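Local atomic coordinates of lipoate-protein ligase 1 (Plasmodium falciparum, PDB entry 5T8U), a protein that is a lipoate-protein ligase with an A/B-type catalytic domain and a C-terminal region related to that of bacterial lipoate-protein ligases, and holds lipoic acid in a pocket. Residues 144-152 and 201-209; 115-125 and 137-145. All coordinates share one frame; numbering follows the deposited sequence.

Contact 1: residues 144-152 and 201-209; sequences ITVNDQKCS and TINLSEINN
N203 meets Q149 from the first side-chain carbon to the amide. Its CB rests 3.7 Å from Q149 CB, and farther out the two amides lie flat on one another, their planes only 9° apart, so N203 CG sits 4.1 Å from Q149 OE1. The tip has a second neighbour: N203 ND2, still over Q149 OE1, also meets V146 CG1 at 3.3 Å, the side chains of N203 and V146 crossing at about a right angle. This reach follows from a first torsion of -167°, which turns N203 CG opposite its own backbone nitrogen and brings the amide over that of Q149, though the two chains cross obliquely. T201 CG2 also touches Q149 NE2, at 3.9 Å.

The backbones are tied at one place. N203 N donates to K150 O over 3.2 Å with an N-H...O angle of 144°, and a single beta bridge pairs K150 with I202. Segment 201-209 thus touches the sheet without extending it as a regular strand, then folds into a type I turn from L204 to I207. Its partner is a beta-hairpin whose strands, 143-145 and 150-159, are joined by the loop that carries V146 and Q149. A classic beta bulge interrupts the pairing: C151 and S152 both face I144, and I144 O accepts from C151 N at 2.9 Å and only weakly from S152 N.

K150 also joins this surface to the ligand pocket. Its aliphatic part runs beside I202 in the same direction, with K150 CD 4.0 Å from I202 CD1, before NZ goes on to a hydrogen bond with lipoic acid. On the loop side, K175 NZ bonds to both I202 O and T201 OG1, while C151 CB lies close to N203 O.

Contact 2: residues 115-125 and 137-145; sequences INTSSNFLIIL and KTQGRNDIT. With LPA (lipoic acid), chain C.
F121 and R141 bury the most surface here, with I144 next, and together they show a helix laid on a beta sheet. Helix 117-125 runs 29° from the direction of strand 143-145, the axes 10.7 Å apart at closest approach, a separation that leaves room for one layer of side chains on the mixed sheet of the catalytic domain.

F121 fills that layer. Strand residue I144 comes to its ring edge: CD1 lies in the ring plane, 3.6 Å from F121 CE1, while I144 CG1 meets the same carbon obliquely at 3.5 Å. T138 OG1 stands 4.2 Å above the ring plane, over its centre, and F121 CE2 abuts R141 O at 3.4 Å. Beyond the segments, the ring of H165 meets that of F121.

I144 is held from the helix side by more than F121. I124 CG2 touches its CD1 at 3.9 Å, and L125 CD2 slides past I144 CG2 in the opposite direction, so each branch of the isoleucine has a helix neighbour.

R141 starts out away from the helix, yet its chain bends at CB-CG (chi2 67°) and brings the guanidinium back over the first turn. T117 OG1 lies above one guanidinium face, offset toward the rim and 3.7 Å from R141 NH2; this is packing, with the arginine at the exposed margin, where I115 CG2 and S118 OG also approach.

Between R141 and the strand, N142 turns toward lipoic acid, its ND2 3.7 Å from the ligand's C1 and weakly bonded to S154 O. At the end of the loop between the strands, D143 O accepts from T138 OG1 and Q139 N, which reach it from opposite faces of its carbonyl plane.

Contact 2 closes before contact 1 opens along the chain, and their centres lie 14 Å apart on the same side of the molecule's centre. I144 and T145 belong to both. Strand 143-145 is the common element: in the eight-stranded mixed sheet it sits between 137-138 and 150-159. Contact 2 packs helix 117-132 against it, while contact 1 carries the chain on into the next strand and meets the loop of 201-209. Directly between them, K150 CE lies 3.6 Å from D143 OD2. The lipoic acid pocket draws on both contacts, taking N142, just before strand 143-145, and K150, on the neighbouring strand 150-159.

Contact 1: residues 144-152 and 201-209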
loop_
_atom_site.group_PDB
_atom_site.type_symbol
_atom_site.label_atom_id
_atom_site.label_comp_id
_atom_site.label_asym_id
_atom_site.label_seq_id
_atom_site.Cartn_x
_atom_site.Cartn_y
_atom_site.Cartn_z
ATOM N N ILE A 144 -10.847 5.903 5.572
ATOM C CA ILE A 144 -12.130 6.526 5.271
ATOM C C ILE A 144 -13.174 5.899 6.181
ATOM O O ILE A 144 -13.308 4.669 6.226
ATOM C CB ILE A 144 -12.530 6.353 3.794
ATOM C CG1 ILE A 144 -11.414 6.843 2.865
ATOM C CG2 ILE A 144 -13.831 7.102 3.505
ATOM C CD1 ILE A 144 -11.655 6.526 1.398
ATOM N N THR A 145 -13.901 6.738 6.908
ATOM C CA THR A 145 -14.997 6.295 7.752
ATOM C C THR A 145 -16.321 6.808 7.198
ATOM O O THR A 145 -16.371 7.798 6.463
ATOM C CB THR A 145 -14.815 6.781 9.195
ATOM O OG1 THR A 145 -14.846 8.214 9.229
ATOM C CG2 THR A 145 -13.490 6.286 9.769
ATOM N N VAL A 146 -17.396 6.109 7.554
ATOM C CA VAL A 146 -18.746 6.512 7.197
ATOM C C VAL A 146 -19.562 6.879 8.431
ATOM O O VAL A 146 -20.356 7.823 8.397
ATOM C CB VAL A 146 -19.449 5.408 6.376
ATOM C CG1 VAL A 146 -19.696 4.161 7.220
ATOM C CG2 VAL A 146 -20.748 5.934 5.782
ATOM N N ASN A 147 -19.381 6.146 9.524
ATOM C CA ASN A 147 -19.984 6.468 10.815
ATOM C C ASN A 147 -18.945 6.269 11.910
ATOM O O ASN A 147 -19.193 5.627 12.933
ATOM C CB ASN A 147 -21.223 5.613 11.079
ATOM C CG ASN A 147 -22.428 6.068 10.282
ATOM O OD1 ASN A 147 -22.563 7.246 9.954
ATOM N ND2 ASN A 147 -23.318 5.131 9.975
ATOM N N ASP A 148 -17.754 6.826 11.698
ATOM C CA ASP A 148 -16.582 6.578 12.529
ATOM C C ASP A 148 -16.104 5.138 12.406
ATOM O O ASP A 148 -15.308 4.678 13.235
ATOM C CB ASP A 148 -16.851 6.911 14.000
ATOM C CG ASP A 148 -17.571 8.238 14.175
ATOM O OD1 ASP A 148 -17.002 9.285 13.799
ATOM O OD2 ASP A 148 -18.715 8.227 14.677
ATOM N N GLN A 149 -16.569 4.415 11.389
ATOM C CA GLN A 149 -16.245 3.010 11.178
ATOM C C GLN A 149 -15.464 2.874 9.881
ATOM O O GLN A 149 -15.859 3.435 8.854
ATOM C CB GLN A 149 -17.515 2.160 11.115
ATOM C CG GLN A 149 -18.432 2.321 12.315
ATOM C CD GLN A 149 -19.702 1.505 12.191
ATOM O OE1 GLN A 149 -20.771 2.040 11.894
ATOM N NE2 GLN A 149 -19.592 0.202 12.420
ATOM N N LYS A 150 -14.371 2.118 9.925
ATOM C CA LYS A 150 -13.515 1.976 8.756
ATOM C C LYS A 150 -14.266 1.294 7.618
ATOM O O LYS A 150 -14.864 0.229 7.802
ATOM C CB LYS A 150 -12.266 1.169 9.112
ATOM C CG LYS A 150 -11.117 1.343 8.129
ATOM C CD LYS A 150 -10.247 0.095 8.022
ATOM C CE LYS A 150 -8.784 0.402 8.301
ATOM N NZ LYS A 150 -7.886 -0.700 7.854
ATOM N N CYS A 151 -14.237 1.917 6.438
ATOM C CA CYS A 151 -14.710 1.284 5.216
ATOM C C CYS A 151 -13.648 1.229 4.130
ATOM O O CYS A 151 -13.873 0.580 3.101
ATOM C CB CYS A 151 -15.949 2.012 4.666
ATOM S SG CYS A 151 -15.593 3.516 3.736
ATOM N N SER A 152 -12.504 1.884 4.325
ATOM C CA SER A 152 -11.415 1.833 3.363
ATOM C C SER A 152 -10.097 2.044 4.095
ATOM O O SER A 152 -10.043 2.726 5.122
ATOM C CB SER A 152 -11.590 2.884 2.258
ATOM O OG SER A 152 -10.351 3.212 1.656
ATOM N N THR A 201 -13.622 -1.197 14.603
ATOM C CA THR A 201 -14.548 -2.118 13.955
ATOM C C THR A 201 -14.618 -1.863 12.451
ATOM O O THR A 201 -14.139 -0.840 11.960
ATOM C CB THR A 201 -15.967 -2.008 14.553
ATOM O OG1 THR A 201 -16.878 -2.807 13.785
ATOM C CG2 THR A 201 -16.442 -0.561 14.561
ATOM N N ILE A 202 -15.222 -2.804 11.732
ATOM C CA ILE A 202 -15.352 -2.739 10.282
ATOM C C ILE A 202 -16.813 -2.491 9.934
ATOM O O ILE A 202 -17.723 -2.838 10.696
ATOM C CB ILE A 202 -14.830 -4.038 9.625
ATOM C CG1 ILE A 202 -13.299 -4.090 9.683
ATOM C CG2 ILE A 202 -15.317 -4.178 8.183
ATOM C CD1 ILE A 202 -12.590 -3.051 8.816
ATOM N N ASN A 203 -17.035 -1.871 8.775
ATOM C CA ASN A 203 -18.383 -1.635 8.277
ATOM C C ASN A 203 -18.413 -1.862 6.776
ATOM O O ASN A 203 -17.603 -1.289 6.041
ATOM C CB ASN A 203 -18.861 -0.215 8.597
ATOM C CG ASN A 203 -20.349 -0.038 8.368
ATOM O OD1 ASN A 203 -21.131 -0.972 8.549
ATOM N ND2 ASN A 203 -20.746 1.158 7.957
ATOM N N LEU A 204 -19.348 -2.695 6.328
ATOM C CA LEU A 204 -19.544 -2.923 4.905
ATOM C C LEU A 204 -20.445 -1.839 4.333
ATOM O O LEU A 204 -21.504 -1.539 4.895
ATOM C CB LEU A 204 -20.159 -4.301 4.657
ATOM C CG LEU A 204 -19.305 -5.536 4.957
ATOM C CD1 LEU A 204 -17.961 -5.432 4.269
ATOM C CD2 LEU A 204 -19.120 -5.763 6.452
ATOM N N SER A 205 -20.025 -1.248 3.216
ATOM C CA SER A 205 -20.827 -0.214 2.580
ATOM C C SER A 205 -22.157 -0.746 2.054
ATOM O O SER A 205 -22.991 0.054 1.618
ATOM C CB SER A 205 -20.032 0.437 1.447
ATOM O OG SER A 205 -19.048 1.321 1.954
ATOM N N GLU A 206 -22.371 -2.065 2.080
ATOM C CA GLU A 206 -23.685 -2.620 1.773
ATOM C C GLU A 206 -24.662 -2.429 2.924
ATOM O O GLU A 206 -25.874 -2.356 2.697
ATOM C CB GLU A 206 -23.574 -4.109 1.439
ATOM C CG GLU A 206 -23.003 -4.400 0.062
ATOM C CD GLU A 206 -23.039 -5.876 -0.288
ATOM O OE1 GLU A 206 -23.320 -6.698 0.612
ATOM O OE2 GLU A 206 -22.791 -6.215 -1.465
ATOM N N ILE A 207 -24.158 -2.352 4.159
ATOM C CA ILE A 207 -25.010 -2.073 5.308
ATOM C C ILE A 207 -25.738 -0.747 5.142
ATOM O O ILE A 207 -26.739 -0.501 5.822
ATOM C CB ILE A 207 -24.165 -2.096 6.603
ATOM C CG1 ILE A 207 -23.767 -3.537 6.935
ATOM C CG2 ILE A 207 -24.922 -1.457 7.775
ATOM C CD1 ILE A 207 -22.841 -3.686 8.131
ATOM N N ASN A 208 -25.257 0.117 4.244
ATOM C CA ASN A 208 -25.862 1.421 4.019
ATOM C C ASN A 208 -26.511 1.575 2.650
ATOM O O ASN A 208 -27.287 2.517 2.464
ATOM C CB ASN A 208 -24.809 2.528 4.180
ATOM C CG ASN A 208 -23.836 2.253 5.310
ATOM O OD1 ASN A 208 -22.745 1.729 5.088
ATOM N ND2 ASN A 208 -24.224 2.610 6.528
ATOM N N ASN A 209 -26.223 0.693 1.696
ATOM C CA ASN A 209 -26.734 0.850 0.339
ATOM C C ASN A 209 -26.744 -0.507 -0.354
ATOM O O ASN A 209 -26.294 -1.516 0.196
ATOM C CB ASN A 209 -25.901 1.864 -0.450
ATOM C CG ASN A 209 -26.483 3.262 -0.405
ATOM O OD1 ASN A 209 -26.145 4.060 0.470
ATOM N ND2 ASN A 209 -27.363 3.570 -1.354
#

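Contact 2: residues 115-125 and 137-145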
loop_
_atom_site.group_PDB
_atom_site.type_symbol
_atom_site.label_atom_id
_atom_site.label_comp_id
_atom_site.label_asym_id
_atom_site.label_seq_id
_atom_site.Cartn_x
_atom_site.Cartn_y
_atom_site.Cartn_z
ATOM N N ILE A 115 2.723 13.757 -5.216
ATOM C CA ILE A 115 1.843 13.241 -4.176
ATOM C C ILE A 115 0.440 13.786 -4.398
ATOM O O ILE A 115 0.245 14.990 -4.605
ATOM C CB ILE A 115 2.383 13.598 -2.783
ATOM C CG1 ILE A 115 3.745 12.929 -2.565
ATOM C CG2 ILE A 115 1.397 13.155 -1.702
ATOM C CD1 ILE A 115 4.396 13.234 -1.226
ATOM N N ASN A 116 -0.549 12.891 -4.352
ATOM C CA ASN A 116 -1.922 13.234 -4.699
ATOM C C ASN A 116 -2.912 12.579 -3.741
ATOM O O ASN A 116 -4.063 12.320 -4.111
ATOM C CB ASN A 116 -2.229 12.822 -6.143
ATOM C CG ASN A 116 -3.345 13.641 -6.763
ATOM O OD1 ASN A 116 -3.193 14.839 -6.999
ATOM N ND2 ASN A 116 -4.469 12.992 -7.048
ATOM N N THR A 117 -2.479 12.311 -2.507
ATOM C CA THR A 117 -3.317 11.616 -1.535
ATOM C C THR A 117 -4.662 12.312 -1.357
ATOM O O THR A 117 -5.724 11.729 -1.618
ATOM C CB THR A 117 -2.580 11.531 -0.195
ATOM O OG1 THR A 117 -1.306 10.902 -0.385
ATOM C CG2 THR A 117 -3.387 10.735 0.819
ATOM N N SER A 118 -4.631 13.565 -0.898
ATOM C CA SER A 118 -5.864 14.286 -0.604
ATOM C C SER A 118 -6.803 14.290 -1.805
ATOM O O SER A 118 -8.001 14.023 -1.672
ATOM C CB SER A 118 -5.538 15.714 -0.167
ATOM O OG SER A 118 -4.738 15.715 1.004
ATOM N N SER A 119 -6.271 14.586 -2.994
ATOM C CA SER A 119 -7.114 14.620 -4.187
ATOM C C SER A 119 -7.741 13.258 -4.458
ATOM O O SER A 119 -8.935 13.171 -4.765
ATOM C CB SER A 119 -6.301 15.090 -5.393
ATOM O OG SER A 119 -6.113 16.494 -5.361
ATOM N N ASN A 120 -6.956 12.183 -4.354
ATOM C CA ASN A 120 -7.507 10.844 -4.541
ATOM C C ASN A 120 -8.670 10.599 -3.586
ATOM O O ASN A 120 -9.761 10.179 -4.001
ATOM C CB ASN A 120 -6.410 9.796 -4.336
ATOM C CG ASN A 120 -5.229 9.993 -5.272
ATOM O OD1 ASN A 120 -5.317 10.724 -6.257
ATOM N ND2 ASN A 120 -4.118 9.334 -4.968
ATOM N N PHE A 121 -8.455 10.870 -2.295
ATOM C CA PHE A 121 -9.533 10.717 -1.324
ATOM C C PHE A 121 -10.732 11.587 -1.678
ATOM O O PHE A 121 -11.871 11.226 -1.365
ATOM C CB PHE A 121 -9.034 11.057 0.082
ATOM C CG PHE A 121 -8.276 9.940 0.747
ATOM C CD1 PHE A 121 -8.894 8.727 1.002
ATOM C CD2 PHE A 121 -6.957 10.108 1.135
ATOM C CE1 PHE A 121 -8.207 7.696 1.618
ATOM C CE2 PHE A 121 -6.264 9.080 1.755
ATOM C CZ PHE A 121 -6.891 7.873 1.997
ATOM N N LEU A 122 -10.504 12.730 -2.328
ATOM C CA LEU A 122 -11.625 13.570 -2.742
ATOM C C LEU A 122 -12.386 12.937 -3.900
ATOM O O LEU A 122 -13.613 13.049 -3.976
ATOM C CB LEU A 122 -11.132 14.965 -3.126
ATOM C CG LEU A 122 -12.221 15.936 -3.602
ATOM C CD1 LEU A 122 -13.293 16.126 -2.537
ATOM C CD2 LEU A 122 -11.618 17.277 -3.995
ATOM N N ILE A 123 -11.677 12.280 -4.819
ATOM C CA ILE A 123 -12.352 11.544 -5.883
ATOM C C ILE A 123 -13.230 10.455 -5.284
ATOM O O ILE A 123 -14.391 10.283 -5.681
ATOM C CB ILE A 123 -11.324 10.966 -6.874
ATOM C CG1 ILE A 123 -10.586 12.099 -7.594
ATOM C CG2 ILE A 123 -12.006 10.043 -7.891
ATOM C CD1 ILE A 123 -9.412 11.636 -8.437
ATOM N N ILE A 124 -12.701 9.715 -4.310
ATOM C CA ILE A 124 -13.478 8.637 -3.703
ATOM C C ILE A 124 -14.693 9.203 -2.971
ATOM O O ILE A 124 -15.827 8.744 -3.165
ATOM C CB ILE A 124 -12.586 7.796 -2.771
ATOM C CG1 ILE A 124 -11.405 7.221 -3.563
ATOM C CG2 ILE A 124 -13.394 6.670 -2.130
ATOM C CD1 ILE A 124 -10.393 6.471 -2.729
ATOM N N LEU A 125 -14.479 10.216 -2.130
ATOM C CA LEU A 125 -15.590 10.808 -1.388
ATOM C C LEU A 125 -16.658 11.348 -2.331
ATOM O O LEU A 125 -17.858 11.156 -2.099
ATOM C CB LEU A 125 -15.073 11.914 -0.468
ATOM C CG LEU A 125 -14.137 11.464 0.658
ATOM C CD1 LEU A 125 -13.483 12.665 1.322
ATOM C CD2 LEU A 125 -14.885 10.633 1.683
ATOM N N LYS A 137 -16.215 10.468 5.685
ATOM C CA LYS A 137 -15.143 11.320 6.174
ATOM C C LYS A 137 -13.831 10.552 6.120
ATOM O O LYS A 137 -13.811 9.320 6.209
ATOM C CB LYS A 137 -15.413 11.786 7.614
ATOM C CG LYS A 137 -14.480 12.885 8.105
ATOM C CD LYS A 137 -14.790 13.286 9.543
ATOM C CE LYS A 137 -13.818 14.344 10.047
ATOM N NZ LYS A 137 -14.356 15.111 11.205
ATOM N N THR A 138 -12.732 11.285 5.964
ATOM C CA THR A 138 -11.398 10.706 6.044
ATOM C C THR A 138 -10.891 10.911 7.469
ATOM O O THR A 138 -10.843 12.044 7.961
ATOM C CB THR A 138 -10.454 11.325 5.006
ATOM O OG1 THR A 138 -9.290 10.501 4.865
ATOM C CG2 THR A 138 -10.024 12.744 5.381
ATOM N N GLN A 139 -10.556 9.810 8.142
ATOM C CA GLN A 139 -10.198 9.878 9.555
ATOM C C GLN A 139 -8.749 10.314 9.736
ATOM O O GLN A 139 -8.465 11.307 10.414
ATOM C CB GLN A 139 -10.443 8.522 10.221
ATOM C CG GLN A 139 -10.692 8.600 11.719
ATOM C CD GLN A 139 -11.104 7.266 12.317
ATOM O OE1 GLN A 139 -11.983 7.206 13.177
ATOM N NE2 GLN A 139 -10.467 6.190 11.867
ATOM N N GLY A 140 -7.818 9.575 9.136
ATOM C CA GLY A 140 -6.413 9.920 9.197
ATOM C C GLY A 140 -5.810 10.068 7.817
ATOM O O GLY A 140 -6.520 10.360 6.852
ATOM N N ARG A 141 -4.496 9.865 7.711
ATOM C CA ARG A 141 -3.825 9.955 6.419
ATOM C C ARG A 141 -4.220 8.823 5.479
ATOM O O ARG A 141 -3.972 8.926 4.273
ATOM C CB ARG A 141 -2.306 9.954 6.629
ATOM C CG ARG A 141 -1.468 10.135 5.364
ATOM C CD ARG A 141 -1.638 11.516 4.752
ATOM N NE ARG A 141 -0.591 11.805 3.775
ATOM C CZ ARG A 141 -0.605 12.838 2.937
ATOM N NH1 ARG A 141 -1.622 13.690 2.938
ATOM N NH2 ARG A 141 0.399 13.014 2.088
ATOM N N ASN A 142 -4.846 7.755 5.993
ATOM C CA ASN A 142 -4.990 6.530 5.216
ATOM C C ASN A 142 -6.334 5.827 5.380
ATOM O O ASN A 142 -6.480 4.701 4.886
ATOM C CB ASN A 142 -3.880 5.544 5.597
ATOM C CG ASN A 142 -4.069 4.970 6.988
ATOM O OD1 ASN A 142 -4.308 5.704 7.948
ATOM N ND2 ASN A 142 -3.980 3.648 7.100
ATOM N N ASP A 143 -7.317 6.429 6.045
ATOM C CA ASP A 143 -8.569 5.745 6.339
ATOM C C ASP A 143 -9.765 6.591 5.929
ATOM O O ASP A 143 -9.713 7.824 5.940
ATOM C CB ASP A 143 -8.678 5.401 7.827
ATOM C CG ASP A 143 -7.814 4.221 8.212
ATOM O OD1 ASP A 143 -7.016 3.771 7.362
ATOM O OD2 ASP A 143 -7.936 3.738 9.357
ATOM N N ILE A 144 -10.847 5.903 5.572
ATOM C CA ILE A 144 -12.130 6.526 5.271
ATOM C C ILE A 144 -13.174 5.899 6.181
ATOM O O ILE A 144 -13.308 4.669 6.226
ATOM C CB ILE A 144 -12.530 6.353 3.794
ATOM C CG1 ILE A 144 -11.414 6.843 2.865
ATOM C CG2 ILE A 144 -13.831 7.102 3.505
ATOM C CD1 ILE A 144 -11.655 6.526 1.398
ATOM N N THR A 145 -13.901 6.738 6.908
ATOM C CA THR A 145 -14.997 6.295 7.752
ATOM C C THR A 145 -16.321 6.808 7.198
ATOM O O THR A 145 -16.371 7.798 6.463
ATOM C CB THR A 145 -14.815 6.781 9.195
ATOM O OG1 THR A 145 -14.846 8.214 9.229
ATOM C CG2 THR A 145 -13.490 6.286 9.769
HETATM C C1 LPA C . -4.067 0.002 6.705
HETATM O O1 LPA C . -5.226 -0.041 7.193
HETATM C C2 LPA C . -3.880 0.162 5.199
HETATM O O2 LPA C . -3.062 -0.085 7.459
HETATM C C3 LPA C . -4.351 -1.110 4.498
HETATM C C4 LPA C . -3.851 -1.128 3.056
HETATM C C5 LPA C . -4.067 -2.527 2.479
HETATM C C6 LPA C . -3.512 -2.629 1.194
HETATM S S6 LPA C . -3.249 -4.110 0.862
HETATM C C7 LPA C . -4.788 -1.969 -0.164
HETATM C C8 LPA C . -4.689 -2.907 -1.450
HETATM S S8 LPA C . -3.505 -4.244 -1.041
#